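Local coordinates for 3-deoxy-D-manno-octulosonate 8-phosphate phosphatase KdsC (Haemophilus influenzae Rd, PDB 1K1E), which hydrolyses 3-deoxy-D-manno-octulosonate 8-phosphate to 3-deoxy-D-manno-octulosonate and inorganic phosphate, a magnesium-dependent step of lipopolysaccharide biosynthesis, at residues I8-T13 with K93-T98; I12-G17 with L82-A87; R67-A70 with L76-L79; T102-D107 with P113-C118; V138-G143 with F148-D153. One frame throughout, in Å; residues are numbered along the deposited sequence.

Contact 1. Residues I8-T13 with K93-T98; sequences IKFVIT and KQAGVT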
# COMPACT_ATOMS: atom_id res chain seq x y z
N ILE A 8 -22.29 20.82 13.24
CA ILE A 8 -21.19 20.10 13.86
C ILE A 8 -20.14 21.02 14.43
O ILE A 8 -19.67 21.92 13.72
CB ILE A 8 -20.52 19.11 12.85
CG1 ILE A 8 -21.61 18.07 12.43
CG2 ILE A 8 -19.29 18.43 13.49
CD1 ILE A 8 -21.20 17.06 11.37
N LYS A 9 -19.80 20.79 15.69
CA LYS A 9 -18.80 21.53 16.42
C LYS A 9 -17.66 20.64 16.88
O LYS A 9 -16.63 21.15 17.32
CB LYS A 9 -19.40 22.23 17.67
CG LYS A 9 -20.43 23.29 17.29
CD LYS A 9 -19.87 24.36 16.36
CE LYS A 9 -18.70 25.12 16.98
NZ LYS A 9 -18.39 26.22 16.11
N PHE A 10 -17.81 19.33 16.73
CA PHE A 10 -16.83 18.36 17.20
C PHE A 10 -16.86 17.13 16.31
O PHE A 10 -17.90 16.62 15.96
CB PHE A 10 -17.22 17.99 18.63
CG PHE A 10 -16.21 17.18 19.40
CD1 PHE A 10 -14.82 17.37 19.27
CD2 PHE A 10 -16.68 16.25 20.35
CE1 PHE A 10 -13.90 16.62 20.07
CE2 PHE A 10 -15.80 15.51 21.16
CZ PHE A 10 -14.42 15.68 21.02
N VAL A 11 -15.68 16.66 15.99
CA VAL A 11 -15.52 15.46 15.17
C VAL A 11 -14.64 14.53 15.96
O VAL A 11 -13.55 14.92 16.41
CB VAL A 11 -14.82 15.79 13.88
CG1 VAL A 11 -14.40 14.47 13.13
CG2 VAL A 11 -15.74 16.62 13.04
N ILE A 12 -15.14 13.34 16.23
CA ILE A 12 -14.35 12.29 16.92
C ILE A 12 -14.02 11.24 15.83
O ILE A 12 -14.94 10.74 15.10
CB ILE A 12 -15.21 11.58 18.00
CG1 ILE A 12 -15.56 12.54 19.12
CG2 ILE A 12 -14.44 10.37 18.59
CD1 ILE A 12 -16.64 11.94 19.99
N THR A 13 -12.75 10.86 15.76
CA THR A 13 -12.36 9.89 14.77
C THR A 13 -11.67 8.65 15.35
O THR A 13 -10.79 8.72 16.23
CB THR A 13 -11.43 10.54 13.68
OG1 THR A 13 -11.12 9.54 12.69
CG2 THR A 13 -10.12 10.95 14.24
N LYS A 93 -17.96 15.92 26.56
CA LYS A 93 -17.94 16.77 27.74
C LYS A 93 -16.63 17.57 27.76
O LYS A 93 -16.63 18.77 28.12
CB LYS A 93 -18.10 15.91 29.01
CG LYS A 93 -18.62 16.66 30.23
N GLN A 94 -15.52 16.95 27.34
CA GLN A 94 -14.26 17.69 27.33
C GLN A 94 -14.33 18.78 26.31
O GLN A 94 -13.76 19.89 26.51
CB GLN A 94 -13.04 16.79 27.06
CG GLN A 94 -12.56 15.95 28.25
CD GLN A 94 -11.46 15.03 27.85
OE1 GLN A 94 -11.57 13.79 28.00
NE2 GLN A 94 -10.36 15.60 27.33
N ALA A 95 -15.05 18.53 25.22
CA ALA A 95 -15.14 19.53 24.15
C ALA A 95 -16.09 20.67 24.44
O ALA A 95 -16.03 21.74 23.82
CB ALA A 95 -15.55 18.84 22.77
N GLY A 96 -17.02 20.43 25.35
CA GLY A 96 -18.00 21.45 25.66
C GLY A 96 -19.10 21.44 24.62
O GLY A 96 -19.76 22.46 24.37
N VAL A 97 -19.29 20.30 23.99
CA VAL A 97 -20.31 20.20 22.95
C VAL A 97 -21.23 19.06 23.25
O VAL A 97 -20.87 18.14 23.98
CB VAL A 97 -19.69 19.97 21.57
CG1 VAL A 97 -18.68 21.06 21.25
CG2 VAL A 97 -19.09 18.60 21.53
N THR A 98 -22.42 19.09 22.68
CA THR A 98 -23.40 18.06 22.90
C THR A 98 -23.27 16.95 21.84
O THR A 98 -22.58 17.14 20.83
CB THR A 98 -24.83 18.61 22.78
OG1 THR A 98 -25.10 18.89 21.42
CG2 THR A 98 -24.95 19.95 23.57

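Contact 2. Residues I12-G17 with L82-A87; sequences ITDVDG and LEKETA. With CO (cobalt (II) ion), chain M; SO4 (sulfate ion), chain O.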
# COMPACT_ATOMS: atom_id res chain seq x y z
N ILE A 12 -15.14 13.34 16.23
CA ILE A 12 -14.35 12.29 16.92
C ILE A 12 -14.02 11.24 15.83
O ILE A 12 -14.94 10.74 15.10
CB ILE A 12 -15.21 11.58 18.00
CG1 ILE A 12 -15.56 12.54 19.12
CG2 ILE A 12 -14.44 10.37 18.59
CD1 ILE A 12 -16.64 11.94 19.99
N THR A 13 -12.75 10.86 15.76
CA THR A 13 -12.36 9.89 14.77
C THR A 13 -11.67 8.65 15.35
O THR A 13 -10.79 8.72 16.23
CB THR A 13 -11.43 10.54 13.68
OG1 THR A 13 -11.12 9.54 12.69
CG2 THR A 13 -10.12 10.95 14.24
N ASP A 14 -12.13 7.50 14.88
CA ASP A 14 -11.49 6.24 15.21
C ASP A 14 -10.13 6.33 14.50
O ASP A 14 -9.89 7.19 13.64
CB ASP A 14 -12.30 5.06 14.60
CG ASP A 14 -11.52 3.77 14.61
OD1 ASP A 14 -10.85 3.49 15.61
OD2 ASP A 14 -11.62 3.03 13.62
N VAL A 15 -9.19 5.48 14.89
CA VAL A 15 -7.89 5.50 14.24
C VAL A 15 -7.64 4.41 13.18
O VAL A 15 -7.52 4.70 12.00
CB VAL A 15 -6.71 5.40 15.30
CG1 VAL A 15 -5.36 5.25 14.61
CG2 VAL A 15 -6.73 6.68 16.16
N ASP A 16 -7.57 3.17 13.62
CA ASP A 16 -7.22 2.12 12.64
C ASP A 16 -8.32 1.85 11.68
O ASP A 16 -9.40 1.53 12.11
CB ASP A 16 -6.81 0.85 13.38
CG ASP A 16 -5.60 1.09 14.26
OD1 ASP A 16 -4.54 1.45 13.69
OD2 ASP A 16 -5.73 0.98 15.51
N GLY A 17 -8.05 1.97 10.39
CA GLY A 17 -9.11 1.67 9.43
C GLY A 17 -9.81 2.93 8.97
O GLY A 17 -10.56 2.90 7.97
N LEU A 82 -11.60 0.24 24.82
CA LEU A 82 -12.31 -0.55 23.81
C LEU A 82 -13.80 -0.34 23.81
O LEU A 82 -14.49 -0.73 22.86
CB LEU A 82 -11.99 -2.04 23.97
CG LEU A 82 -10.74 -2.48 23.20
CD1 LEU A 82 -10.53 -4.00 23.32
CD2 LEU A 82 -10.94 -2.10 21.74
N GLU A 83 -14.30 0.28 24.85
CA GLU A 83 -15.73 0.54 24.98
C GLU A 83 -15.91 1.98 24.59
O GLU A 83 -15.86 2.91 25.43
CB GLU A 83 -16.18 0.27 26.41
CG GLU A 83 -17.64 0.46 26.63
CD GLU A 83 -18.02 1.91 26.83
OE1 GLU A 83 -17.55 2.50 27.83
OE2 GLU A 83 -18.78 2.47 25.99
N LYS A 84 -16.21 2.16 23.31
CA LYS A 84 -16.31 3.49 22.75
C LYS A 84 -17.51 4.36 23.04
O LYS A 84 -17.39 5.57 22.99
CB LYS A 84 -16.08 3.42 21.22
CG LYS A 84 -14.68 2.89 20.92
CD LYS A 84 -14.36 2.95 19.42
CE LYS A 84 -12.94 2.37 19.14
NZ LYS A 84 -12.57 2.75 17.74
N GLU A 85 -18.66 3.77 23.40
CA GLU A 85 -19.80 4.64 23.66
C GLU A 85 -19.58 5.60 24.85
O GLU A 85 -19.97 6.75 24.78
CB GLU A 85 -21.06 3.82 23.95
CG GLU A 85 -22.26 4.74 24.31
CD GLU A 85 -23.46 3.94 24.84
OE1 GLU A 85 -23.57 2.75 24.46
OE2 GLU A 85 -24.28 4.51 25.61
N THR A 86 -19.00 5.16 25.96
CA THR A 86 -18.84 6.13 27.01
C THR A 86 -17.67 7.09 26.68
O THR A 86 -17.70 8.24 27.12
CB THR A 86 -18.62 5.47 28.37
OG1 THR A 86 -17.48 4.65 28.30
CG2 THR A 86 -19.85 4.60 28.72
N ALA A 87 -16.68 6.63 25.90
CA ALA A 87 -15.55 7.46 25.52
C ALA A 87 -16.14 8.61 24.74
O ALA A 87 -15.68 9.75 24.88
CB ALA A 87 -14.52 6.72 24.61
CO CO M . -11.15 1.06 13.29
S SO4 O . -10.44 -0.01 17.89
O1 SO4 O . -11.83 0.21 17.46
O2 SO4 O . -9.79 -0.84 16.83
O3 SO4 O . -10.38 -0.71 19.15
O4 SO4 O . -9.86 1.35 18.01
O HOH W 1 -9.77 1.23 14.96
O HOH W 2 -10.54 -0.84 12.67
O HOH W 3 -12.66 0.43 14.66

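Contact 3. Residues R67-A70 with L76-L79; sequences RRIA and LFFL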
# COMPACT_ATOMS: atom_id res chain seq x y z
N ARG A 67 2.50 10.65 19.03
CA ARG A 67 3.34 11.55 18.28
C ARG A 67 2.50 12.16 17.15
O ARG A 67 2.57 13.35 16.89
CB ARG A 67 4.52 10.78 17.70
CG ARG A 67 5.49 11.66 16.80
CD ARG A 67 5.78 12.95 17.44
NE ARG A 67 6.61 13.82 16.61
CZ ARG A 67 7.90 14.07 16.83
NH1 ARG A 67 8.50 13.51 17.88
NH2 ARG A 67 8.59 14.89 16.00
N ARG A 68 1.68 11.34 16.51
CA ARG A 68 0.84 11.85 15.41
C ARG A 68 -0.14 12.86 15.99
O ARG A 68 -0.32 13.94 15.42
CB ARG A 68 0.12 10.68 14.74
CG ARG A 68 -0.83 11.06 13.49
CD ARG A 68 -0.15 11.99 12.52
NE ARG A 68 -0.97 12.24 11.36
CZ ARG A 68 -0.70 13.12 10.41
NH1 ARG A 68 0.41 13.88 10.47
NH2 ARG A 68 -1.60 13.25 9.42
N ILE A 69 -0.80 12.50 17.10
CA ILE A 69 -1.73 13.42 17.76
C ILE A 69 -1.09 14.79 18.12
O ILE A 69 -1.67 15.85 17.88
CB ILE A 69 -2.25 12.76 19.00
CG1 ILE A 69 -3.32 11.71 18.60
CG2 ILE A 69 -2.80 13.82 19.96
CD1 ILE A 69 -3.74 10.82 19.76
N ALA A 70 0.13 14.73 18.63
CA ALA A 70 0.89 15.93 19.02
C ALA A 70 1.25 16.77 17.81
O ALA A 70 1.09 17.99 17.83
CB ALA A 70 2.17 15.50 19.80
N LEU A 76 -7.55 16.54 22.54
CA LEU A 76 -8.59 15.66 23.06
C LEU A 76 -8.48 14.26 22.49
O LEU A 76 -8.59 14.10 21.29
CB LEU A 76 -9.95 16.24 22.63
CG LEU A 76 -10.28 17.68 23.07
CD1 LEU A 76 -11.71 18.01 22.71
CD2 LEU A 76 -10.06 17.83 24.58
N PHE A 77 -8.29 13.25 23.33
CA PHE A 77 -8.19 11.90 22.83
C PHE A 77 -8.47 10.95 23.97
O PHE A 77 -8.29 11.28 25.13
CB PHE A 77 -6.77 11.60 22.30
CG PHE A 77 -5.70 12.02 23.21
CD1 PHE A 77 -5.22 11.16 24.18
CD2 PHE A 77 -5.12 13.27 23.05
CE1 PHE A 77 -4.13 11.54 24.98
CE2 PHE A 77 -4.03 13.66 23.85
CZ PHE A 77 -3.55 12.77 24.81
N PHE A 78 -8.86 9.74 23.62
CA PHE A 78 -9.13 8.69 24.57
C PHE A 78 -8.55 7.46 23.85
O PHE A 78 -9.07 6.93 22.83
CB PHE A 78 -10.63 8.57 24.77
CG PHE A 78 -11.01 8.11 26.13
CD1 PHE A 78 -12.05 8.73 26.80
CD2 PHE A 78 -10.34 7.06 26.73
CE1 PHE A 78 -12.43 8.30 28.10
CE2 PHE A 78 -10.72 6.61 28.05
CZ PHE A 78 -11.77 7.24 28.72
N LEU A 79 -7.45 7.00 24.41
CA LEU A 79 -6.66 5.89 23.85
C LEU A 79 -6.64 4.71 24.81
O LEU A 79 -6.70 4.88 26.04
CB LEU A 79 -5.22 6.36 23.55
CG LEU A 79 -5.10 7.69 22.73
CD1 LEU A 79 -3.64 8.03 22.45
CD2 LEU A 79 -5.82 7.55 21.37

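Contact 4. Residues T102-D107 with P113-C118; sequences TAYIGD and PAFAAC. With HG (mercury (II) ion), chain N; CO (cobalt (II) ion), chain M.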
# COMPACT_ATOMS: atom_id res chain seq x y z
N THR A 102 -21.92 16.56 17.56
CA THR A 102 -20.71 15.76 17.33
C THR A 102 -20.88 14.78 16.18
O THR A 102 -21.98 14.25 15.99
CB THR A 102 -20.43 14.95 18.55
OG1 THR A 102 -20.33 15.82 19.68
CG2 THR A 102 -19.14 14.15 18.41
N ALA A 103 -19.82 14.54 15.42
CA ALA A 103 -19.88 13.57 14.32
C ALA A 103 -18.78 12.57 14.58
O ALA A 103 -17.77 12.93 15.13
CB ALA A 103 -19.64 14.23 12.97
N TYR A 104 -18.97 11.31 14.15
CA TYR A 104 -18.00 10.25 14.39
C TYR A 104 -17.69 9.58 13.06
O TYR A 104 -18.55 9.50 12.21
CB TYR A 104 -18.61 9.14 15.26
CG TYR A 104 -17.63 8.12 15.75
CD1 TYR A 104 -16.89 8.30 16.93
CD2 TYR A 104 -17.37 6.94 15.00
CE1 TYR A 104 -15.92 7.36 17.36
CE2 TYR A 104 -16.46 6.05 15.42
CZ TYR A 104 -15.72 6.23 16.57
OH TYR A 104 -14.80 5.28 16.94
N ILE A 105 -16.48 9.06 12.92
CA ILE A 105 -16.15 8.36 11.68
C ILE A 105 -15.48 7.06 12.08
O ILE A 105 -14.49 7.09 12.82
CB ILE A 105 -15.25 9.24 10.70
CG1 ILE A 105 -14.87 8.37 9.45
CG2 ILE A 105 -14.09 9.96 11.46
CD1 ILE A 105 -14.17 9.25 8.34
N GLY A 106 -15.98 5.93 11.59
CA GLY A 106 -15.42 4.66 12.03
C GLY A 106 -15.45 3.68 10.89
O GLY A 106 -15.89 4.03 9.77
N ASP A 107 -14.92 2.50 11.16
CA ASP A 107 -14.87 1.47 10.09
C ASP A 107 -15.31 0.07 10.52
O ASP A 107 -15.39 -0.81 9.66
CB ASP A 107 -13.45 1.28 9.58
CG ASP A 107 -12.52 0.65 10.62
OD1 ASP A 107 -11.80 -0.34 10.33
OD2 ASP A 107 -12.48 1.13 11.75
N PRO A 113 -21.30 1.36 18.68
CA PRO A 113 -21.86 2.11 19.81
C PRO A 113 -21.48 3.60 19.69
O PRO A 113 -22.21 4.46 20.18
CB PRO A 113 -21.21 1.47 21.05
CG PRO A 113 -20.79 0.09 20.57
CD PRO A 113 -20.33 0.35 19.13
N ALA A 114 -20.36 3.88 19.03
CA ALA A 114 -19.90 5.24 18.80
C ALA A 114 -20.79 6.01 17.84
O ALA A 114 -21.07 7.21 18.05
CB ALA A 114 -18.43 5.25 18.30
N PHE A 115 -21.26 5.33 16.80
CA PHE A 115 -22.15 5.97 15.84
C PHE A 115 -23.43 6.36 16.58
O PHE A 115 -23.94 7.43 16.37
CB PHE A 115 -22.56 5.00 14.71
CG PHE A 115 -21.40 4.48 13.89
CD1 PHE A 115 -21.43 3.19 13.32
CD2 PHE A 115 -20.29 5.27 13.64
CE1 PHE A 115 -20.38 2.71 12.51
CE2 PHE A 115 -19.25 4.80 12.83
CZ PHE A 115 -19.30 3.51 12.27
N ALA A 116 -23.92 5.44 17.42
CA ALA A 116 -25.16 5.61 18.17
C ALA A 116 -25.08 6.75 19.18
O ALA A 116 -26.03 7.48 19.39
CB ALA A 116 -25.53 4.31 18.87
N ALA A 117 -23.92 6.91 19.79
CA ALA A 117 -23.76 7.96 20.78
C ALA A 117 -23.62 9.33 20.11
O ALA A 117 -24.07 10.35 20.71
CB ALA A 117 -22.60 7.68 21.59
N CYS A 118 -23.06 9.39 18.88
CA CYS A 118 -22.93 10.71 18.19
C CYS A 118 -24.19 11.10 17.42
O CYS A 118 -25.00 10.27 17.07
CB CYS A 118 -21.76 10.73 17.21
SG CYS A 118 -20.13 11.07 17.92
HG HG N . -19.52 9.34 19.24
CO CO M . -11.15 1.06 13.29
O HOH W 2 -10.54 -0.84 12.67
O HOH W 1 -9.77 1.23 14.96
O HOH W 3 -12.66 0.43 14.66

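Contact 5. Residues V138-G143 with F148-D153; sequences VLSTHG and FREMSD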
# COMPACT_ATOMS: atom_id res chain seq x y z
N VAL A 138 -22.22 7.23 4.12
CA VAL A 138 -21.13 6.35 3.74
C VAL A 138 -20.23 7.12 2.81
O VAL A 138 -20.68 7.58 1.77
CB VAL A 138 -21.66 5.07 3.05
CG1 VAL A 138 -20.47 4.19 2.53
CG2 VAL A 138 -22.50 4.28 4.06
N LEU A 139 -18.95 7.27 3.16
CA LEU A 139 -18.05 8.03 2.31
C LEU A 139 -17.60 7.18 1.11
O LEU A 139 -17.66 5.95 1.17
CB LEU A 139 -16.81 8.40 3.13
CG LEU A 139 -17.22 9.26 4.36
CD1 LEU A 139 -16.06 9.16 5.39
CD2 LEU A 139 -17.39 10.71 3.90
N SER A 140 -17.10 7.86 0.07
CA SER A 140 -16.62 7.16 -1.12
C SER A 140 -15.16 6.75 -1.04
O SER A 140 -14.72 5.92 -1.83
CB SER A 140 -16.87 8.03 -2.38
OG SER A 140 -15.95 9.13 -2.48
N THR A 141 -14.41 7.36 -0.11
CA THR A 141 -12.97 7.07 0.04
C THR A 141 -12.63 5.99 1.07
O THR A 141 -13.23 5.93 2.14
CB THR A 141 -12.23 8.33 0.42
OG1 THR A 141 -12.60 9.38 -0.48
CG2 THR A 141 -10.77 8.06 0.35
N HIS A 142 -11.71 5.08 0.72
CA HIS A 142 -11.31 4.03 1.67
C HIS A 142 -10.58 4.57 2.86
O HIS A 142 -9.91 5.61 2.76
CB HIS A 142 -10.40 3.00 1.04
CG HIS A 142 -11.10 2.09 0.07
ND1 HIS A 142 -10.61 0.86 -0.30
CD2 HIS A 142 -12.26 2.24 -0.59
CE1 HIS A 142 -11.44 0.29 -1.16
NE2 HIS A 142 -12.45 1.12 -1.36
N GLY A 143 -10.67 3.85 3.98
CA GLY A 143 -9.95 4.29 5.14
C GLY A 143 -8.44 4.45 4.84
O GLY A 143 -7.82 3.67 4.09
N PHE A 148 -11.14 10.75 6.00
CA PHE A 148 -11.36 11.80 6.98
C PHE A 148 -11.52 13.13 6.27
O PHE A 148 -12.45 13.94 6.54
CB PHE A 148 -10.21 11.86 7.99
CG PHE A 148 -10.47 12.85 9.07
CD1 PHE A 148 -10.93 12.41 10.31
CD2 PHE A 148 -10.36 14.22 8.82
CE1 PHE A 148 -11.30 13.35 11.34
CE2 PHE A 148 -10.72 15.15 9.85
CZ PHE A 148 -11.20 14.69 11.12
N ARG A 149 -10.61 13.38 5.35
CA ARG A 149 -10.63 14.62 4.56
C ARG A 149 -11.92 14.75 3.74
O ARG A 149 -12.46 15.83 3.61
CB ARG A 149 -9.43 14.65 3.61
CG ARG A 149 -9.31 15.94 2.82
CD ARG A 149 -9.34 17.20 3.65
NE ARG A 149 -9.19 18.38 2.77
CZ ARG A 149 -8.03 18.80 2.30
NH1 ARG A 149 -6.90 18.16 2.63
NH2 ARG A 149 -8.00 19.83 1.50
N GLU A 150 -12.41 13.64 3.20
CA GLU A 150 -13.70 13.67 2.46
C GLU A 150 -14.82 14.23 3.37
O GLU A 150 -15.60 15.12 2.99
CB GLU A 150 -14.08 12.26 2.00
CG GLU A 150 -15.37 12.24 1.21
CD GLU A 150 -15.66 10.85 0.66
OE1 GLU A 150 -16.73 10.68 0.18
OE2 GLU A 150 -14.80 9.93 0.76
N MET A 151 -14.86 13.71 4.60
CA MET A 151 -15.79 14.12 5.61
C MET A 151 -15.52 15.57 6.03
O MET A 151 -16.44 16.40 6.06
CB MET A 151 -15.69 13.19 6.84
CG MET A 151 -16.65 13.63 8.00
SD MET A 151 -16.16 12.75 9.50
CE MET A 151 -14.34 13.27 9.77
N SER A 152 -14.28 15.93 6.38
CA SER A 152 -14.09 17.34 6.81
C SER A 152 -14.48 18.33 5.74
O SER A 152 -15.10 19.37 6.02
CB SER A 152 -12.66 17.63 7.29
OG SER A 152 -11.70 17.34 6.30
N ASP A 153 -14.13 18.03 4.50
CA ASP A 153 -14.49 18.91 3.40
C ASP A 153 -16.02 19.06 3.37
O ASP A 153 -16.52 20.16 3.17
CB ASP A 153 -14.09 18.31 2.04
CG ASP A 153 -12.63 18.47 1.71
OD1 ASP A 153 -12.27 17.86 0.70
OD2 ASP A 153 -11.85 19.18 2.39

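Contact 1. Residues I8-T13 with K93-T98
With CG of Phe-10 anti to its own backbone nitrogen (chi1 -170°), the ring leaves strand 10-14 toward the end of helix 84-95 and lays one face against Ala-95. Val-97 turns CG1 anti to its carbonyl carbon (chi1 -55°), which brings CG2 into the position between the backbone N and C and aims it at the base of the same phenylalanine. The methyl of Ala-95 sits almost exactly over the ring centre: its CB lies 3.5 Å from the centroid of the Phe-10 ring and only 4° off the ring normal, a CH-pi contact in which all six ring carbons are nearly equidistant from one methyl. CG2 of Val-97 touches nearer the backbone, 3.5 Å from Phe-10 CB, and reaches CD2 of the ring obliquely; the two side chains cross at about a right angle. The other valine branch, CG1, lies 3.8 Å from Lys-9 CB, so one isopropyl group spans two successive residues. Beyond CB the lysine chain bends away, and its NZ forms a salt bridge with Asp-51. Between Ala-95 and Val-97, Gly-96 takes a positive phi as the C-prime residue of a Schellman motif, which ends the helix and turns the chain so that Val-97 follows Ala-95 onto Phe-10. Strands 53-58 and 102-106 flank the phenylalanine through Ala-55 and Thr-102. No hydrogen bond crosses between the two segments; the contact of helix end and central strand is apolar, one methyl over the ring face and the valine at CB and obliquely at the ring.

Contact 2. Residues I12-G17 with L82-A87
Charge pairing joins Asp-14 to Lys-84: OD1 of Asp-14 meets NZ of Lys-84 at 2.8 Å in a salt bridge. The lysine chain is extended beyond CG (chi2 -173°, chi3 -179°), which carries the ammonium from the first turn of helix 84-95 to the end of strand 10-14. NZ has a second carboxylate partner in Asp-111.

Metal coordination occupies the other aspartate oxygen. Asp-14 OD2 binds the cobalt ion at 2.0 Å and the backbone O of Asp-16 binds it at 2.2 Å; three waters and Asp-107 complete the six ligands. The carboxylate of Asp-14 is thereby divided between a metal and a lysine, which fixes its rotation.

Hydrogen bonds tie in the sulfate. Lys-84 NZ donates to sulfate O1 at 2.7 Å and more weakly to O4, and water 3 on the cobalt also donates to O1 at 2.9 Å. At the start of the helix, Glu-83 is the N-cap, its OE2 accepting from Thr-86 N at 2.7 Å.

Metal, sulfate and lysine together match the phosphatase site of the HAD superfamily, with Asp-14 and Asp-16 in its DxD motif; the sulfate probably marks the phosphate position, consistent with a substrate-binding role for Lys-84.

Contact 3. Residues R67-A70 with L76-L79
Two kinds of apolar contact meet at Ile-69, the first aliphatic, with Leu-79. The two side chains reach toward each other tip to tip, CD1 of Ile-69 lying 3.9 Å from CD1 of Leu-79, while the second leucine methyl, CD2, is a little farther from the same isoleucine atom. Extension along CG1 (chi2 170°) lets Ile-69 span the gap between helix and strand, where the nearest alpha carbons, those of Ile-69 and Phe-77, are still 8.4 Å apart.

The second is aliphatic-aromatic, with Phe-77. The isoleucine branches at CB and uses both arms: CG2 approaches the ring of Phe-77 obliquely, 3.9 Å from CD2 and slightly farther from CE2, whereas CD1 settles 4.0 Å from Phe-77 CB, near the foot of the ring. Phe-77 holds its CG between the backbone N and the carbonyl carbon (chi1 47°), which sets the ring beside the CG2 branch. Phe-77 and Leu-79, two residues apart on the strand, thus grip Ile-69 from the same strand face. Helix 63-72 and strand 76-79 are the last two elements of a beta-alpha-beta unit that starts with strand 53-58, and this contact packs the helix onto the outermost strand of the parallel sheet within the chain.

The opposite strand face belongs to helix 84-95, against which Leu-76 and Phe-78 pack.

Polar interactions lie on other sides of helix 63-72. Arg-67 makes a salt bridge with Asp-71 one turn on, and Arg-68, which probably binds substrate, as in relatives, donates to Gln-180 and to the hydroxyl oxygen of Tyr-26 of a neighbouring subunit.

Contact 4. Residues T102-D107 with P113-C118
The methyl of Ala-114 rests over one face of Tyr-104, its CB 3.4 Å from the ring centroid and 13° off the normal, a CH-pi contact. The tyrosine CG is anti to the backbone N, which points the ring from strand to helix. Phe-115 comes to the edge of the same tyrosine: its CE2 lies 3.6 Å from Tyr-104 CD2, with ring planes oblique at 74°. The edge of Phe-115 also faces the strand, CE2 standing 3.7 Å from Gly-106 N, near its ring plane. Cys-118 places SG 3.6 Å from Tyr-104 CB and against CG2 of Thr-102.

Around this layer lie two metals. Mercury is bound by Cys-118 SG at 2.3 Å and by Ala-114 O at 2.9 Å, with Cys-88 completing the site. Cobalt takes Asp-107 OD2 at 2.0 Å, just beyond the strand end, while Asp-107 OD1 accepts from water 2 and pairs with Arg-39 of a neighbouring subunit.

The axes of strand 102-106 and of helix segment 113-117 run nearly antiparallel, at 163° and 7.9 Å apart, within a beta-alpha-beta crossover. Asp-111, in the loop between them, is bonded to Asp-107 N and Tyr-104 OH, both on the strand side. A buried hydrophobic fit therefore anchors the strand that delivers a metal ligand, and the tyrosine hydroxyl, next to Lys-84, links that fit to the polar site.

Contact 5. Residues V138-G143 with F148-D153
The loop that follows strand 137-138 runs alongside helix 147-158, with the alpha carbons of Thr-141 and Glu-150 7.1 Å apart, and its successive backbone N-H groups at Ser-140 and Thr-141 turn toward the helix. Glu-150 answers both. Its CG is anti to the backbone N (chi1 -179°) and the chain is extended beyond CG, so the carboxylate reaches the loop as a fork. OE1 accepts from Ser-140 N at 2.8 Å, nearly straight at 173°, and OE2 accepts from Thr-141 N at 2.7 Å, more bent at 137°; each oxygen uses its syn lone pair. Two hydroxyls add to the grip from above the carboxylate plane: Thr-141 OG1 donates to OE2 at 2.6 Å, and Ser-140 OG donates to OE1 at 3.2 Å. Four bonds thus hold the carboxylate and fix its rotation, which would be expected to favour the ionised form. Leu-139 lies along the aliphatic part of Glu-150, CD2 3.7 Å from its CG, and continues to Met-151, whose CB is 4.2 Å from the same methyl. Beyond the loop, Leu-139 and Met-151 both pack on Ile-105 of strand 102-106, and Met-151 and Phe-148 on Val-11 of strand 10-14, so helix 147-158 packs against strands 10-14 and 102-106 of the parallel sheet, with helix 38-49 beside it at Phe-148.

Overall arrangement
All five contacts are built around the parallel sheet of a HAD-type fold. Contacts 1 and 2 join strand 10-14 to helix 84-95, with centres about 13 Å apart, and contact 3 is nested in the chain loops they close, at the outermost strand 76-79. Contacts 4 and 5 follow in series. Contact 4 uses strand 102-106, and its centre lies about 8 Å from that of contact 2; the two share cobalt and its waters. Contact 5 lies on the other side of the chain's centre from contacts 1 and 3. Contacts 2 and 4 thus join metal ligands from the ends of neighbouring strands, while contacts 1, 3 and 5 pack helices or a loop away from the metal.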